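Local coordinates for Lmaj004144AAA protein (Leishmania major, PDB 1Y63) that binds ADP and is probably an AK6-subfamily adenylate kinase, a broad-specificity nucleoside monophosphate kinase with ATPase activity, likely acting in 18S rRNA maturation, at residues V104-T109 with I139-A144. Sequence-based numbering, arbitrary orientation.
Sequences VVVLHT and ICEEEA
Glu-141 meets both Val-106 and His-108. Its CB packs on Val-106 CG1 at 3.8 Å and lies 3.7 Å from His-108 NE2. CG stands anti to the backbone N (chi1 -172°) and stays near both partners, 4.0 Å from His-108 NE2 and 4.2 Å from Val-106 CG1. The chain runs on extended, crossing the imidazole at about a right angle. CD then lies in the ring plane, off the NE2 edge. At the tip, OE1 accepts a short hydrogen bond of 2.5 Å from His-108 NE2. The bond is fairly straight, uses the anti side of the carboxylate, and leaves the two planes 67° apart. OE2 forms a salt bridge with Arg-145. His-108 ND1 is hydrogen-bonded to Glu-135, so the ring is held at both nitrogens. Two carboxylates would probably favour a charged imidazole. Beside this polar pair, Val-106 CG2 touches Ala-144 CB at 3.7 Å, and Val-104 CG1 reaches the same methyl at 4.2 Å. Strand 103-108 belongs to the parallel sheet of a P-loop NTPase, between strands 12-16 and 153-157. Helix 139-147 packs on one face of it, nearly antiparallel to the strand, and Glu-141 also touches Val-155 of strand 153-157.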
loop_
_atom_site.group_PDB
_atom_site.type_symbol
_atom_site.label_atom_id
_atom_site.label_comp_id
_atom_site.label_asym_id
_atom_site.label_seq_id
_atom_site.Cartn_x
_atom_site.Cartn_y
_atom_site.Cartn_z
ATOM N N VAL A 104 -3.706 3.587 7.474
ATOM C CA VAL A 104 -2.804 3.696 6.327
ATOM C C VAL A 104 -1.395 3.545 6.860
ATOM O O VAL A 104 -1.011 4.249 7.775
ATOM C CB VAL A 104 -2.951 5.032 5.595
ATOM C CG1 VAL A 104 -1.943 5.167 4.471
ATOM C CG2 VAL A 104 -4.372 5.152 5.052
ATOM N N VAL A 105 -0.667 2.571 6.341
ATOM C CA VAL A 105 0.689 2.292 6.786
ATOM C C VAL A 105 1.619 2.667 5.674
ATOM O O VAL A 105 1.464 2.190 4.538
ATOM C CB VAL A 105 0.867 0.795 7.092
ATOM C CG1 VAL A 105 2.261 0.517 7.570
ATOM C CG2 VAL A 105 -0.164 0.317 8.086
ATOM N N VAL A 106 2.568 3.561 5.958
ATOM C CA VAL A 106 3.557 3.965 4.955
ATOM C C VAL A 106 4.886 3.335 5.350
ATOM O O VAL A 106 5.377 3.575 6.459
ATOM C CB VAL A 106 3.737 5.505 4.912
ATOM C CG1 VAL A 106 4.796 5.905 3.862
ATOM C CG2 VAL A 106 2.457 6.248 4.661
ATOM N N LEU A 107 5.474 2.581 4.411
ATOM C CA LEU A 107 6.740 1.912 4.617
ATOM C C LEU A 107 7.891 2.732 4.051
ATOM O O LEU A 107 7.784 3.297 2.974
ATOM C CB LEU A 107 6.739 0.524 3.977
ATOM C CG LEU A 107 5.591 -0.414 4.391
ATOM C CD1 LEU A 107 5.712 -1.777 3.717
ATOM C CD2 LEU A 107 5.579 -0.528 5.865
ATOM N N HIS A 108 8.972 2.786 4.829
ATOM C CA HIS A 108 10.244 3.355 4.410
ATOM C C HIS A 108 11.334 2.316 4.448
ATOM O O HIS A 108 11.253 1.349 5.208
ATOM C CB HIS A 108 10.617 4.513 5.330
ATOM C CG HIS A 108 9.867 5.771 5.032
ATOM N ND1 HIS A 108 9.998 6.438 3.831
ATOM C CD2 HIS A 108 9.012 6.502 5.778
ATOM C CE1 HIS A 108 9.249 7.528 3.856
ATOM N NE2 HIS A 108 8.653 7.599 5.031
ATOM N N THR A 109 12.374 2.515 3.644
ATOM C CA THR A 109 13.499 1.592 3.618
ATOM C C THR A 109 14.764 2.427 3.404
ATOM O O THR A 109 14.752 3.377 2.601
ATOM C CB THR A 109 13.309 0.553 2.480
ATOM O OG1 THR A 109 12.069 -0.162 2.670
ATOM C CG2 THR A 109 14.396 -0.465 2.427
ATOM N N ILE A 139 8.074 10.942 -1.309
ATOM C CA ILE A 139 6.888 11.204 -2.150
ATOM C C ILE A 139 5.656 10.484 -1.608
ATOM O O ILE A 139 4.582 11.099 -1.412
ATOM C CB ILE A 139 7.157 10.815 -3.620
ATOM C CG1 ILE A 139 8.293 11.679 -4.188
ATOM C CG2 ILE A 139 5.873 10.892 -4.443
ATOM C CD1 ILE A 139 8.050 13.166 -4.169
ATOM N N CYS A 140 5.800 9.194 -1.334
ATOM C CA CYS A 140 4.651 8.364 -0.917
ATOM C C CYS A 140 4.135 8.783 0.466
ATOM O O CYS A 140 2.916 8.852 0.704
ATOM C CB CYS A 140 5.031 6.878 -0.944
ATOM S SG CYS A 140 5.431 6.267 -2.598
ATOM N N GLU A 141 5.051 9.074 1.388
ATOM C CA GLU A 141 4.637 9.488 2.711
ATOM C C GLU A 141 3.904 10.814 2.637
ATOM O O GLU A 141 2.849 10.995 3.264
ATOM C CB GLU A 141 5.813 9.599 3.674
ATOM C CG GLU A 141 5.324 9.841 5.092
ATOM C CD GLU A 141 6.415 10.196 6.083
ATOM O OE1 GLU A 141 7.543 9.700 5.956
ATOM O OE2 GLU A 141 6.121 10.977 7.008
ATOM N N GLU A 142 4.464 11.768 1.886
ATOM C CA GLU A 142 3.809 13.086 1.799
ATOM C C GLU A 142 2.421 12.972 1.184
ATOM O O GLU A 142 1.482 13.664 1.619
ATOM C CB GLU A 142 4.686 14.065 1.007
ATOM C CG GLU A 142 5.975 14.417 1.764
ATOM C CD GLU A 142 6.948 15.296 0.990
ATOM O OE1 GLU A 142 6.806 15.462 -0.240
ATOM O OE2 GLU A 142 7.877 15.818 1.636
ATOM N N GLU A 143 2.286 12.121 0.170
ATOM C CA GLU A 143 0.999 11.916 -0.459
ATOM C C GLU A 143 -0.011 11.372 0.540
ATOM O O GLU A 143 -1.154 11.840 0.606
ATOM C CB GLU A 143 1.130 10.950 -1.630
ATOM C CG GLU A 143 -0.128 10.696 -2.414
ATOM C CD GLU A 143 0.063 9.882 -3.675
ATOM O OE1 GLU A 143 1.068 10.079 -4.417
ATOM O OE2 GLU A 143 -0.807 9.030 -3.959
ATOM N N ALA A 144 0.384 10.338 1.285
ATOM C CA ALA A 144 -0.521 9.697 2.268
ATOM C C ALA A 144 -0.907 10.677 3.354
ATOM O O ALA A 144 -2.071 10.760 3.728
ATOM C CB ALA A 144 0.145 8.454 2.896
#